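Local coordinates for xylan esterase 1 (Thermoanaerobacterium sp. 'JW/SL YS485', PDB 3FCY), which probably hydrolyses acetyl esters of xylan as a calcium-binding alpha/beta hydrolase of carbohydrate esterase family 7, at residues K226-Y231 with M338-E343. Residues are numbered along the deposited sequence; the frame is centred on the assembly and turned at random.
Sequences KVVSEY and MQFMLE. With CA (calcium ion), chain D.
The chi1 of F340, -177°, places CG across from the backbone N and turns the ring toward the strand. K226 meets it with a chain bent at chi2 (-63°) and extended beyond, so that CD lies over one face of the ring. CD makes a CH-pi contact there, 4.1 Å from the F340 ring centroid and set toward the rim. K226 NZ lies 4.6 Å from the same centroid, an off-centre cation-pi contact. The ammonium then reaches E343, where K226 NZ donates to E343 OE1 at 2.8 Å in a salt bridge. The bond enters on the anti side of the carboxylate and is tilted 32° out of its plane. D289 of strand 289-295 is a second acidic partner of the same ammonium.

M341 meets K226 nearer the backbone. Its SD sits 3.7 Å from K226 CB, and its chain carries CE on to V228. The pair V228 CG2 to M341 CE is tight at 3.5 Å. V228 CG2 also touches F340 CD2 at 3.7 Å, so this one methyl touches both F340 and M341. With an alanine at K226, E343 and D289 would probably lose their shared cation, and the F340 ring its CH-pi and cation-pi partner.

The backbone carbonyl of E343 binds the calcium ion at 2.6 Å between E343 O and the metal; a water and the carbonyl of Y345 also bind it. The contact is helix-on-sheet packing in the alpha/beta hydrolase fold. The 338-342 part of helix 333-342 runs nearly antiparallel to strand 226-230, the axes coming within 9.0 Å. V228 also touches F333 and A337 of this helix. That strand lies in the sheet between strands 202-207 and 289-295, and F340 also packs on L291 of the latter.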
loop_
_atom_site.group_PDB
_atom_site.type_symbol
_atom_site.label_atom_id
_atom_site.label_comp_id
_atom_site.label_asym_id
_atom_site.label_seq_id
_atom_site.Cartn_x
_atom_site.Cartn_y
_atom_site.Cartn_z
ATOM N N LYS A 226 -40.607 7.893 9.567
ATOM C CA LYS A 226 -39.773 6.909 8.864
ATOM C C LYS A 226 -38.285 7.195 9.052
ATOM O O LYS A 226 -37.866 8.356 9.102
ATOM C CB LYS A 226 -40.084 6.902 7.359
ATOM C CG LYS A 226 -41.441 6.325 6.972
ATOM C CD LYS A 226 -41.589 4.861 7.342
ATOM C CE LYS A 226 -42.923 4.328 6.848
ATOM N NZ LYS A 226 -43.216 2.940 7.284
ATOM N N VAL A 227 -37.488 6.134 9.134
ATOM C CA VAL A 227 -36.048 6.281 9.328
ATOM C C VAL A 227 -35.222 5.328 8.469
ATOM O O VAL A 227 -35.379 4.110 8.554
ATOM C CB VAL A 227 -35.651 6.022 10.800
ATOM C CG1 VAL A 227 -34.192 6.403 11.021
ATOM C CG2 VAL A 227 -36.572 6.791 11.741
ATOM N N VAL A 228 -34.353 5.885 7.632
ATOM C CA VAL A 228 -33.472 5.062 6.812
ATOM C C VAL A 228 -32.055 5.360 7.287
ATOM O O VAL A 228 -31.566 6.486 7.160
ATOM C CB VAL A 228 -33.600 5.372 5.302
ATOM C CG1 VAL A 228 -32.555 4.573 4.520
ATOM C CG2 VAL A 228 -35.005 4.994 4.806
ATOM N N SER A 229 -31.418 4.348 7.863
ATOM C CA SER A 229 -30.063 4.478 8.385
ATOM C C SER A 229 -29.133 3.481 7.703
ATOM O O SER A 229 -29.196 2.274 7.953
ATOM C CB SER A 229 -30.074 4.245 9.897
ATOM O OG SER A 229 -28.798 4.473 10.459
ATOM N N GLU A 230 -28.270 4.001 6.838
ATOM C CA GLU A 230 -27.328 3.181 6.092
ATOM C C GLU A 230 -25.968 3.116 6.774
ATOM O O GLU A 230 -25.328 4.143 6.992
ATOM C CB GLU A 230 -27.192 3.737 4.674
ATOM C CG GLU A 230 -28.506 3.709 3.918
ATOM C CD GLU A 230 -28.427 4.338 2.546
ATOM O OE1 GLU A 230 -27.545 3.947 1.754
ATOM O OE2 GLU A 230 -29.261 5.216 2.253
ATOM N N TYR A 231 -25.531 1.898 7.093
ATOM C CA TYR A 231 -24.254 1.670 7.771
ATOM C C TYR A 231 -23.906 2.843 8.682
ATOM O O TYR A 231 -22.921 3.551 8.465
ATOM C CB TYR A 231 -23.129 1.410 6.749
ATOM C CG TYR A 231 -23.129 2.272 5.498
ATOM C CD1 TYR A 231 -22.228 3.329 5.351
ATOM C CD2 TYR A 231 -23.983 1.989 4.434
ATOM C CE1 TYR A 231 -22.172 4.075 4.166
ATOM C CE2 TYR A 231 -23.937 2.727 3.250
ATOM C CZ TYR A 231 -23.029 3.766 3.120
ATOM O OH TYR A 231 -22.977 4.481 1.946
ATOM N N MET A 338 -36.394 4.186 -1.048
ATOM C CA MET A 338 -37.439 5.052 -1.585
ATOM C C MET A 338 -38.831 4.439 -1.434
ATOM O O MET A 338 -39.774 5.125 -1.054
ATOM C CB MET A 338 -37.208 5.383 -3.060
ATOM C CG MET A 338 -38.379 6.187 -3.638
ATOM S SD MET A 338 -38.086 6.909 -5.247
ATOM C CE MET A 338 -37.277 8.454 -4.775
ATOM N N GLN A 339 -38.962 3.155 -1.751
ATOM C CA GLN A 339 -40.252 2.490 -1.614
ATOM C C GLN A 339 -40.672 2.571 -0.148
ATOM O O GLN A 339 -41.849 2.739 0.160
ATOM C CB GLN A 339 -40.155 1.030 -2.056
ATOM C CG GLN A 339 -40.002 0.831 -3.564
ATOM C CD GLN A 339 -41.189 1.373 -4.353
ATOM O OE1 GLN A 339 -42.337 1.248 -3.929
ATOM N NE2 GLN A 339 -40.913 1.966 -5.515
ATOM N N PHE A 340 -39.695 2.469 0.751
ATOM C CA PHE A 340 -39.949 2.543 2.191
ATOM C C PHE A 340 -40.453 3.942 2.547
ATOM O O PHE A 340 -41.400 4.095 3.325
ATOM C CB PHE A 340 -38.656 2.253 2.960
ATOM C CG PHE A 340 -38.814 2.235 4.461
ATOM C CD1 PHE A 340 -39.537 1.223 5.093
ATOM C CD2 PHE A 340 -38.189 3.201 5.248
ATOM C CE1 PHE A 340 -39.630 1.168 6.489
ATOM C CE2 PHE A 340 -38.274 3.156 6.642
ATOM C CZ PHE A 340 -38.997 2.131 7.262
ATOM N N MET A 341 -39.818 4.961 1.973
ATOM C CA MET A 341 -40.210 6.342 2.241
ATOM C C MET A 341 -41.565 6.666 1.625
ATOM O O MET A 341 -42.346 7.420 2.207
ATOM C CB MET A 341 -39.153 7.321 1.714
ATOM C CG MET A 341 -37.925 7.452 2.618
ATOM S SD MET A 341 -38.349 8.064 4.277
ATOM C CE MET A 341 -36.764 7.983 5.102
ATOM N N LEU A 342 -41.839 6.101 0.452
ATOM C CA LEU A 342 -43.111 6.334 -0.217
ATOM C C LEU A 342 -44.268 5.855 0.654
ATOM O O LEU A 342 -45.417 6.242 0.438
ATOM C CB LEU A 342 -43.133 5.646 -1.588
ATOM C CG LEU A 342 -42.302 6.379 -2.653
ATOM C CD1 LEU A 342 -42.247 5.577 -3.951
ATOM C CD2 LEU A 342 -42.919 7.756 -2.896
ATOM N N GLU A 343 -43.958 5.018 1.643
ATOM C CA GLU A 343 -44.965 4.523 2.581
ATOM C C GLU A 343 -45.513 5.678 3.430
ATOM O O GLU A 343 -46.419 5.485 4.229
ATOM C CB GLU A 343 -44.359 3.468 3.523
ATOM C CG GLU A 343 -44.188 2.070 2.928
ATOM C CD GLU A 343 -43.477 1.108 3.883
ATOM O OE1 GLU A 343 -43.643 1.234 5.117
ATOM O OE2 GLU A 343 -42.760 0.213 3.395
HETATM CA CA CA D . -48.567 4.299 3.296
HETATM O O HOH W 1 -48.208 3.680 0.650
#